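Local atomic coordinates of uncharacterized protein (Escherichia coli O157:H7, PDB entry 4ZV9), a protein that is of unknown function but, as a member of the dienelactone hydrolase family of alpha/beta hydrolases, probably hydrolyses an ester or lactone bond. Residues I17-P22 with I111-R116; N23-V28 with L78-G83; V48-N51 with P56-E59; A62-K67 with H211-P216. One frame throughout, in Å; residues are numbered along the deposited sequence. Where two conformers were deposited one is given.

Contact 1: residues I17-P22 with I111-R116; sequences ITYPSP and IEFMQR
Ile17 reaches from its strand toward the Phe113 ring, its CD1 ending 3.7 Å from Phe113 CE2. The two side chains come from opposite directions, and the approach is oblique to the ring. Ile17 is also tied to its sheet neighbour by backbone bonding with Gly30. Tyr19 makes the closest backbone pairing of the contact, its CA 7.0 Å from that of Phe113. Its CB sits over the centre of the Phe113 ring, 3.6 Å from the centroid and only 9° off the ring normal, which is the geometry of a CH-pi contact. Beyond CB the tyrosine ring turns away, and its hydroxyl is hydrogen-bonded to the carbonyl of Asp106, about two turns before Phe113 in the same helix. The fold explains the layout: strand 12-21 is an outermost strand of the central sheet of an alpha/beta hydrolase, and helix 100-116 lies across one face of that sheet. The short segments pass at 8.9 Å between axes, with their directions 112° apart. Phe113 bridges this gap because its CG stands anti to the backbone N (chi1 -179°), sending the ring outward from the helix to the strand. Pro20 comes next, and its CD is 4.0 Å from Phe113 CD1. The pyrrolidine crosses the phenylalanine side chain at about a right angle, near the end of the strand.

Contact 2: residues N23-V28 with L78-G83; sequences NGHGEV and LNSVGG
His25 and Ser80 form the main side-chain meeting here. Ser80 lies on one face of the imidazole, with its OG 3.6 Å above the ring plane and displaced toward the rim. A chi1 of 63° puts that OG over the ring, between the serine's own backbone N and carbonyl carbon. Ser80 CB is just as involved, at 3.7 Å from His25 CD2, whereas Ser80 OG to His25 NE2 measures 3.8 Å, so the contact is one of van der Waals packing on the ring. The CA atoms of His25 and Ser80 stand 6.6 Å apart. The second meeting point is Asn79, whose side chain points at the Glu27-Val28 backbone and lies beside it. Further out, the imidazole is oriented by a hydrogen bond from its ND1 to Asp106 on helix 100-116, and Val98 and Lys102 also touch it. On the other side the 78-83 loop is held in a tight curl by the carbonyl of Leu78, which takes Gly83 N at 2.8 Å and Val81 N at 3.0 Å, the two reaching Leu78 O from opposite faces of its plane. Gly82 and Gly83 both have positive phi where the curl closes. The arrangement belongs to the rim of the alpha/beta hydrolase fold: the hairpin connection between strands 12-21 and 28-35 leans on the loop that leaves the C-terminal end of strand 71-75.

Contact 3: residues V48-N51 with P56-E59; sequences VHEN and PYIE
His49 and Ile58 bring the two backbones together, their CA atoms 6.0 Å apart, where the chain leaves strand 42-48, turns, and enters helix 56-67. Only four residues separate the segments, so this is a strand-loop-helix connection folded back on itself. Ile58 fills the inner angle: its CG1 lies 3.6 Å from His49 CB, and its CD1 is 3.8 Å from His49 CA, the aliphatic branch thus running alongside the backbone. With CG placed between the backbone N and the carbonyl carbon (chi1 57°), the His49 ring swings back toward the following peptide, where ND1 donates to Glu50 O at 2.8 Å. The bond is nearly straight (164°) and the acceptor lies in the ring plane. NE2 is bonded to the backbone N of Gly77, so both ends fix the ring's rotation. The Glu50 and Tyr57 side chains cross at about a right angle, carboxylate and ring planes 49° apart, with Glu50 OE1 obliquely 3.9 Å from Tyr57 CE2. A water links the pair, donating a hydrogen bond to Glu50 OE2 at 2.6 Å and lying 2.9 Å from Tyr57 OH, which is also hydrogen-bonded to His211 ND1. Glu50 OE1 forms a salt bridge with Arg52. Glu50 and Ile58 both touch Phe129, next to Cys130, a hydroxyethylthio adduct. Its Gly-Phe-Cys-Tyr-Gly sequence after strand 123-128 fits the family's nucleophile elbow, making Cys130 the probable nucleophile. In alpha/beta hydrolases the loop after strand 42-48 commonly contributes to the oxyanion hole, so the contact probably borders the active site.

Contact 4: residues A62-K67 with H211-P216; sequences ARRVAK and HNDSTP
Arg64, His211 and Asp213 join helix 56-67 to the loop between strand 198-203 and helix 220-237. Just before His211 this loop carries an Asn-His-Gly-Phe sequence whose histidine is probably the catalytic one of the family, which makes His211 a neighbour of that site. The backbones stay well apart, with 12.7 Å between the nearest CA atoms, those of Arg64 and His211, so the long side chain does the spanning. Arg64 is extended from CG to NE, and this carries the guanidinium across to the loop. There Arg64 NH2 donates to Asp213 OD2 at 2.8 Å as a salt bridge. The bond is almost straight (168°), lies in the guanidinium plane, and meets the syn side of the carboxylate, 25° out of its plane. NH2 has a second partner in Asp60 of its own helix. Arg64 NH1 slides past the imidazole, 3.4 Å from His211 CE1. A water fills the corner: it accepts from Arg64 NH1 at 2.9 Å, donates to the carbonyl of His211 and to Asp213 OD2, and rests over the centre of the His211 ring. Both ring nitrogens are tethered, ND1 to Tyr57 OH and NE2 to Asn2 OD1, which Arg64 NH1 also reaches. Asn212 OD1 accepts from Ser214 N at 2.9 Å and from Ser214 OG at 2.6 Å, an Asx turn inside a type I turn from Asn212 to Thr215, with Asp213 as its second residue. With OD2 taking an arginine N-H and a water hydrogen bond, and facing a buried guanidinium, the aspartate would be expected to stay ionised.

How the contacts relate
Contacts 3 and 4 are buried and share helix 56-67; their centres are 8 Å apart, and Tyr57 and His211 link them directly. Contact 4 is polar and charged, whereas contact 3 is aliphatic packing plus a water bridge; a water also bridges contact 4, but a salt bridge between the segments occurs only there. Contacts 1 and 2 lie further out and also adjoin, because strand 12-21 runs on into the 23-28 turn; Tyr19 O and Val28 N make a probable backbone bond between them. Contact 1 is aromatic and aliphatic, partly buried between sheet and helix, whereas contact 2 is a surface contact between two loops. Contacts 1 and 4 do not touch, their centres 23 Å apart.

Contact 1: residues I17-P22 with I111-R116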
# COMPACT_ATOMS: atom_id res chain seq x y z
N ILE A 17 12.50 11.42 2.70
CA ILE A 17 12.62 11.76 4.10
C ILE A 17 13.13 10.53 4.83
O ILE A 17 13.27 9.46 4.23
CB ILE A 17 11.26 12.14 4.73
CG1 ILE A 17 10.29 10.95 4.73
CG2 ILE A 17 10.65 13.34 4.03
CD1 ILE A 17 9.11 11.14 5.67
N THR A 18 13.39 10.69 6.11
CA THR A 18 13.68 9.54 6.96
C THR A 18 12.70 9.61 8.12
O THR A 18 12.28 10.70 8.50
CB THR A 18 15.12 9.51 7.49
OG1 THR A 18 15.32 10.56 8.42
CG2 THR A 18 16.14 9.65 6.36
N TYR A 19 12.32 8.46 8.68
CA TYR A 19 11.43 8.43 9.84
C TYR A 19 11.88 7.30 10.76
O TYR A 19 12.55 6.37 10.30
CB TYR A 19 9.97 8.26 9.38
CG TYR A 19 9.68 6.92 8.75
CD1 TYR A 19 9.85 6.71 7.39
CD2 TYR A 19 9.27 5.85 9.53
CE1 TYR A 19 9.59 5.47 6.82
CE2 TYR A 19 9.01 4.61 8.97
CZ TYR A 19 9.17 4.43 7.61
OH TYR A 19 8.94 3.20 7.06
N PRO A 20 11.52 7.37 12.04
CA PRO A 20 11.98 6.33 12.95
C PRO A 20 11.17 5.04 12.93
O PRO A 20 9.93 5.06 12.85
CB PRO A 20 11.90 7.00 14.32
CG PRO A 20 10.79 7.99 14.18
CD PRO A 20 10.79 8.44 12.75
N SER A 21 11.88 3.92 13.01
CA SER A 21 11.27 2.59 13.10
C SER A 21 12.06 1.84 14.17
O SER A 21 12.92 1.02 13.84
CB SER A 21 11.33 1.88 11.75
OG SER A 21 10.74 0.59 11.82
N PRO A 22 11.76 2.12 15.45
CA PRO A 22 12.52 1.52 16.56
C PRO A 22 12.50 -0.00 16.64
O PRO A 22 13.42 -0.60 17.19
CB PRO A 22 11.90 2.15 17.82
CG PRO A 22 10.58 2.68 17.40
CD PRO A 22 10.65 2.95 15.93
N ILE A 111 2.96 4.07 9.30
CA ILE A 111 1.58 4.40 9.68
C ILE A 111 1.59 5.33 10.90
O ILE A 111 0.91 6.37 10.93
CB ILE A 111 0.75 3.14 10.02
CG1 ILE A 111 0.55 2.29 8.77
CG2 ILE A 111 -0.62 3.53 10.60
CD1 ILE A 111 -0.03 0.90 9.03
N GLU A 112 2.37 4.96 11.90
CA GLU A 112 2.43 5.75 13.13
C GLU A 112 2.99 7.15 12.89
O GLU A 112 2.51 8.11 13.46
CB GLU A 112 3.21 4.99 14.23
CG GLU A 112 2.54 3.69 14.64
CD GLU A 112 3.25 2.97 15.78
OE1 GLU A 112 4.05 3.62 16.51
OE2 GLU A 112 2.99 1.74 15.93
N PHE A 113 4.03 7.23 12.06
CA PHE A 113 4.64 8.48 11.71
C PHE A 113 3.64 9.39 11.00
O PHE A 113 3.56 10.58 11.31
CB PHE A 113 5.88 8.24 10.83
CG PHE A 113 6.61 9.50 10.44
CD1 PHE A 113 7.44 10.15 11.33
CD2 PHE A 113 6.49 10.01 9.16
CE1 PHE A 113 8.11 11.31 10.97
CE2 PHE A 113 7.17 11.17 8.78
CZ PHE A 113 7.98 11.81 9.68
N MSE A 114 2.85 8.84 10.09
CA MSE A 114 1.87 9.63 9.35
C MSE A 114 0.71 10.03 10.25
O MSE A 114 0.05 11.03 10.00
CB MSE A 114 1.40 8.90 8.09
CG MSE A 114 2.49 8.83 7.02
SE MSE A 114 2.69 10.65 6.27
CE MSE A 114 4.16 11.34 7.35
N GLN A 115 0.45 9.25 11.30
CA GLN A 115 -0.61 9.59 12.27
C GLN A 115 -0.28 10.87 13.01
O GLN A 115 -1.16 11.68 13.30
CB GLN A 115 -0.80 8.48 13.33
CG GLN A 115 -1.72 7.32 12.91
CD GLN A 115 -1.68 6.10 13.82
OE1 GLN A 115 -0.75 5.90 14.58
NE2 GLN A 115 -2.68 5.23 13.68
N ARG A 116 1.00 11.06 13.30
CA ARG A 116 1.47 12.20 14.07
C ARG A 116 2.06 13.33 13.23
O ARG A 116 2.51 14.34 13.78
CB ARG A 116 2.51 11.72 15.07
CG ARG A 116 2.00 10.55 15.90
CD ARG A 116 3.10 9.85 16.66
NE ARG A 116 2.68 8.53 17.13
CZ ARG A 116 2.34 8.21 18.37
NH1 ARG A 116 2.37 9.10 19.37
NH2 ARG A 116 1.97 6.97 18.63

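Contact 2: residues N23-V28 with L78-G83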
# COMPACT_ATOMS: atom_id res chain seq x y z
N ASN A 23 11.46 -0.63 16.10
CA ASN A 23 11.35 -2.10 16.11
C ASN A 23 11.63 -2.68 14.73
O ASN A 23 11.43 -3.86 14.50
CB ASN A 23 9.95 -2.49 16.56
CG ASN A 23 9.62 -1.92 17.92
OD1 ASN A 23 8.64 -1.20 18.07
ND2 ASN A 23 10.47 -2.18 18.90
N GLY A 24 12.11 -1.84 13.82
CA GLY A 24 12.46 -2.26 12.48
C GLY A 24 13.91 -1.93 12.22
O GLY A 24 14.79 -2.35 12.98
N HIS A 25 14.17 -1.13 11.20
CA HIS A 25 15.56 -0.83 10.82
C HIS A 25 16.06 0.54 11.29
O HIS A 25 17.01 1.07 10.71
CB HIS A 25 15.72 -1.01 9.32
CG HIS A 25 15.53 -2.43 8.88
ND1 HIS A 25 14.35 -2.89 8.32
CD2 HIS A 25 16.35 -3.51 8.97
CE1 HIS A 25 14.47 -4.18 8.06
NE2 HIS A 25 15.68 -4.58 8.43
N GLY A 26 15.46 1.10 12.33
CA GLY A 26 15.90 2.39 12.87
C GLY A 26 15.43 3.59 12.06
O GLY A 26 14.23 3.85 12.02
N GLU A 27 16.34 4.33 11.44
CA GLU A 27 15.95 5.49 10.64
C GLU A 27 15.72 5.02 9.22
O GLU A 27 16.68 4.75 8.52
CB GLU A 27 17.03 6.58 10.64
CG GLU A 27 17.23 7.33 11.95
CD GLU A 27 15.95 7.92 12.51
OE1 GLU A 27 15.24 8.64 11.78
OE2 GLU A 27 15.64 7.65 13.68
N VAL A 28 14.46 5.00 8.80
CA VAL A 28 14.08 4.47 7.50
C VAL A 28 13.78 5.57 6.47
O VAL A 28 13.06 6.53 6.76
CB VAL A 28 12.84 3.58 7.63
CG1 VAL A 28 12.44 2.99 6.29
CG2 VAL A 28 13.09 2.46 8.64
N LEU A 78 14.29 -1.69 1.30
CA LEU A 78 15.67 -2.08 1.06
C LEU A 78 16.66 -1.09 1.65
O LEU A 78 17.85 -1.17 1.37
CB LEU A 78 15.93 -2.24 -0.43
CG LEU A 78 15.11 -3.34 -1.11
CD1 LEU A 78 15.51 -3.46 -2.58
CD2 LEU A 78 15.28 -4.68 -0.40
N ASN A 79 16.19 -0.18 2.49
CA ASN A 79 17.07 0.86 3.01
C ASN A 79 18.24 0.32 3.82
O ASN A 79 19.31 0.94 3.84
CB ASN A 79 16.30 1.88 3.82
CG ASN A 79 17.11 3.14 4.10
OD1 ASN A 79 17.76 3.70 3.20
ND2 ASN A 79 17.07 3.60 5.32
N SER A 80 18.07 -0.83 4.46
CA SER A 80 19.14 -1.41 5.26
C SER A 80 20.22 -2.11 4.43
O SER A 80 21.26 -2.48 4.96
CB SER A 80 18.56 -2.43 6.26
OG SER A 80 17.95 -3.53 5.61
N VAL A 81 19.96 -2.34 3.14
CA VAL A 81 20.90 -3.03 2.27
C VAL A 81 21.23 -2.20 1.02
O VAL A 81 21.43 -2.75 -0.07
CB VAL A 81 20.40 -4.46 1.90
CG1 VAL A 81 20.45 -5.39 3.12
CG2 VAL A 81 18.99 -4.44 1.32
N GLY A 82 21.24 -0.87 1.18
CA GLY A 82 21.61 0.06 0.11
C GLY A 82 20.52 0.69 -0.74
O GLY A 82 20.83 1.46 -1.66
N GLY A 83 19.27 0.33 -0.52
CA GLY A 83 18.16 0.87 -1.31
C GLY A 83 17.88 0.11 -2.58
O GLY A 83 18.65 -0.79 -2.95

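Contact 3: residues V48-N51 with P56-E59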
# COMPACT_ATOMS: atom_id res chain seq x y z
N VAL A 48 2.67 0.63 0.22
CA VAL A 48 3.64 -0.43 0.42
C VAL A 48 4.01 -1.09 -0.89
O VAL A 48 3.13 -1.57 -1.64
CB VAL A 48 3.11 -1.51 1.37
CG1 VAL A 48 4.22 -2.52 1.69
CG2 VAL A 48 2.56 -0.89 2.65
N HIS A 49 5.30 -1.17 -1.16
CA HIS A 49 5.79 -1.76 -2.41
C HIS A 49 5.63 -3.28 -2.51
O HIS A 49 5.07 -3.93 -1.61
CB HIS A 49 7.26 -1.36 -2.66
CG HIS A 49 8.21 -1.74 -1.56
ND1 HIS A 49 8.53 -3.05 -1.26
CD2 HIS A 49 8.98 -0.97 -0.75
CE1 HIS A 49 9.44 -3.07 -0.29
NE2 HIS A 49 9.73 -1.83 0.03
N GLU A 50 6.09 -3.84 -3.63
CA GLU A 50 6.00 -5.27 -3.90
C GLU A 50 7.20 -6.00 -3.27
O GLU A 50 7.74 -5.57 -2.24
CB GLU A 50 5.85 -5.48 -5.43
CG GLU A 50 4.63 -4.78 -6.03
CD GLU A 50 4.55 -4.84 -7.57
OE1 GLU A 50 5.54 -4.49 -8.22
OE2 GLU A 50 3.48 -5.18 -8.13
N ASN A 51 7.66 -7.08 -3.90
CA ASN A 51 8.78 -7.86 -3.37
C ASN A 51 10.17 -7.45 -3.88
O ASN A 51 11.12 -8.25 -3.81
CB ASN A 51 8.57 -9.35 -3.68
CG ASN A 51 8.50 -9.65 -5.17
OD1 ASN A 51 8.37 -8.76 -5.99
ND2 ASN A 51 8.55 -10.93 -5.51
N PRO A 56 10.61 2.61 -9.39
CA PRO A 56 9.89 3.76 -9.97
C PRO A 56 8.36 3.62 -10.08
O PRO A 56 7.66 4.64 -10.05
CB PRO A 56 10.55 3.94 -11.33
CG PRO A 56 11.95 3.45 -11.11
CD PRO A 56 11.78 2.24 -10.21
N TYR A 57 7.85 2.41 -10.26
CA TYR A 57 6.40 2.19 -10.33
C TYR A 57 5.72 2.58 -9.04
O TYR A 57 4.76 3.35 -9.05
CB TYR A 57 6.10 0.72 -10.66
CG TYR A 57 4.72 0.23 -10.23
CD1 TYR A 57 3.56 0.74 -10.81
CD2 TYR A 57 4.60 -0.79 -9.29
CE1 TYR A 57 2.30 0.25 -10.44
CE2 TYR A 57 3.37 -1.28 -8.92
CZ TYR A 57 2.21 -0.76 -9.50
OH TYR A 57 0.98 -1.27 -9.11
N ILE A 58 6.27 2.14 -7.91
CA ILE A 58 5.68 2.49 -6.62
C ILE A 58 5.80 3.99 -6.33
O ILE A 58 4.89 4.60 -5.76
CB ILE A 58 6.31 1.67 -5.48
CG1 ILE A 58 6.02 0.19 -5.70
CG2 ILE A 58 5.78 2.14 -4.13
CD1 ILE A 58 4.54 -0.19 -5.63
N GLU A 59 6.92 4.59 -6.70
CA GLU A 59 7.07 6.04 -6.53
C GLU A 59 6.00 6.78 -7.34
O GLU A 59 5.41 7.77 -6.88
CB GLU A 59 8.49 6.50 -6.91
CG GLU A 59 9.53 6.02 -5.91
CD GLU A 59 10.94 6.54 -6.20
OE1 GLU A 59 11.22 6.82 -7.37
OE2 GLU A 59 11.75 6.64 -5.26
O HOH W 1 1.16 -4.15 -8.77

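Contact 4: residues A62-K67 with H211-P216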
# COMPACT_ATOMS: atom_id res chain seq x y z
N ALA A 62 2.72 6.62 -5.53
CA ALA A 62 2.69 7.60 -4.45
C ALA A 62 2.29 8.96 -5.00
O ALA A 62 1.47 9.67 -4.38
CB ALA A 62 4.02 7.65 -3.74
N ARG A 63 2.82 9.33 -6.15
CA ARG A 63 2.44 10.59 -6.79
C ARG A 63 0.96 10.59 -7.22
O ARG A 63 0.29 11.61 -7.08
CB ARG A 63 3.35 10.92 -7.96
CG ARG A 63 4.79 11.20 -7.56
CD ARG A 63 5.60 11.78 -8.72
NE ARG A 63 5.77 10.86 -9.83
CZ ARG A 63 6.75 9.97 -9.95
NH1 ARG A 63 7.68 9.82 -9.00
NH2 ARG A 63 6.80 9.20 -11.03
N ARG A 64 0.45 9.45 -7.68
CA ARG A 64 -0.98 9.35 -8.04
C ARG A 64 -1.87 9.58 -6.81
O ARG A 64 -2.92 10.21 -6.91
CB ARG A 64 -1.32 8.00 -8.64
CG ARG A 64 -0.53 7.67 -9.90
CD ARG A 64 -0.87 6.29 -10.42
NE ARG A 64 0.22 5.76 -11.23
CZ ARG A 64 0.21 4.58 -11.83
NH1 ARG A 64 -0.86 3.80 -11.77
NH2 ARG A 64 1.29 4.21 -12.53
N VAL A 65 -1.45 9.06 -5.66
CA VAL A 65 -2.16 9.28 -4.42
C VAL A 65 -2.19 10.76 -4.05
O VAL A 65 -3.23 11.29 -3.63
CB VAL A 65 -1.56 8.44 -3.27
CG1 VAL A 65 -2.20 8.81 -1.94
CG2 VAL A 65 -1.75 6.96 -3.56
N ALA A 66 -1.06 11.43 -4.18
CA ALA A 66 -1.00 12.86 -3.89
C ALA A 66 -1.84 13.67 -4.88
O ALA A 66 -2.44 14.67 -4.50
CB ALA A 66 0.45 13.36 -3.88
N LYS A 67 -1.86 13.26 -6.15
CA LYS A 67 -2.72 13.94 -7.14
C LYS A 67 -4.19 13.83 -6.75
O LYS A 67 -4.97 14.71 -7.06
CB LYS A 67 -2.55 13.33 -8.54
CG LYS A 67 -1.27 13.73 -9.23
CD LYS A 67 -1.38 15.08 -9.91
CE LYS A 67 -2.17 14.98 -11.20
NZ LYS A 67 -1.97 16.22 -11.99
N HIS A 211 -1.97 -4.13 -12.08
CA HIS A 211 -1.87 -2.68 -11.93
C HIS A 211 -0.46 -2.17 -12.24
O HIS A 211 -0.27 -0.97 -12.47
CB HIS A 211 -2.24 -2.28 -10.51
CG HIS A 211 -2.32 -0.80 -10.30
ND1 HIS A 211 -1.28 -0.06 -9.79
CD2 HIS A 211 -3.32 0.08 -10.57
CE1 HIS A 211 -1.64 1.21 -9.74
NE2 HIS A 211 -2.87 1.32 -10.21
N ASN A 212 0.53 -3.06 -12.27
CA ASN A 212 1.92 -2.65 -12.51
C ASN A 212 2.18 -2.46 -14.00
O ASN A 212 2.48 -3.40 -14.73
CB ASN A 212 2.91 -3.63 -11.89
CG ASN A 212 4.35 -3.10 -11.91
OD1 ASN A 212 4.70 -2.22 -12.71
ND2 ASN A 212 5.20 -3.63 -11.00
N ASP A 213 2.14 -1.20 -14.41
CA ASP A 213 2.34 -0.82 -15.80
C ASP A 213 3.79 -0.96 -16.31
O ASP A 213 4.03 -0.76 -17.49
CB ASP A 213 1.79 0.59 -16.03
CG ASP A 213 2.30 1.57 -15.00
OD1 ASP A 213 3.46 1.98 -15.13
OD2 ASP A 213 1.55 1.87 -14.04
N SER A 214 4.72 -1.35 -15.44
CA SER A 214 6.10 -1.60 -15.88
C SER A 214 6.34 -3.09 -16.20
O SER A 214 7.46 -3.47 -16.55
CB SER A 214 7.10 -1.12 -14.83
OG SER A 214 7.08 -1.95 -13.66
N THR A 215 5.30 -3.92 -16.12
CA THR A 215 5.45 -5.37 -16.37
C THR A 215 4.47 -5.84 -17.45
O THR A 215 3.46 -5.20 -17.70
CB THR A 215 5.14 -6.22 -15.12
OG1 THR A 215 3.72 -6.21 -14.87
CG2 THR A 215 5.86 -5.69 -13.90
N PRO A 216 4.77 -7.00 -18.06
CA PRO A 216 3.86 -7.56 -19.08
C PRO A 216 2.49 -8.02 -18.54
O PRO A 216 1.59 -8.30 -19.33
CB PRO A 216 4.64 -8.76 -19.64
CG PRO A 216 6.05 -8.57 -19.22
CD PRO A 216 6.02 -7.77 -17.95
O HOH W 2 -1.02 1.30 -13.20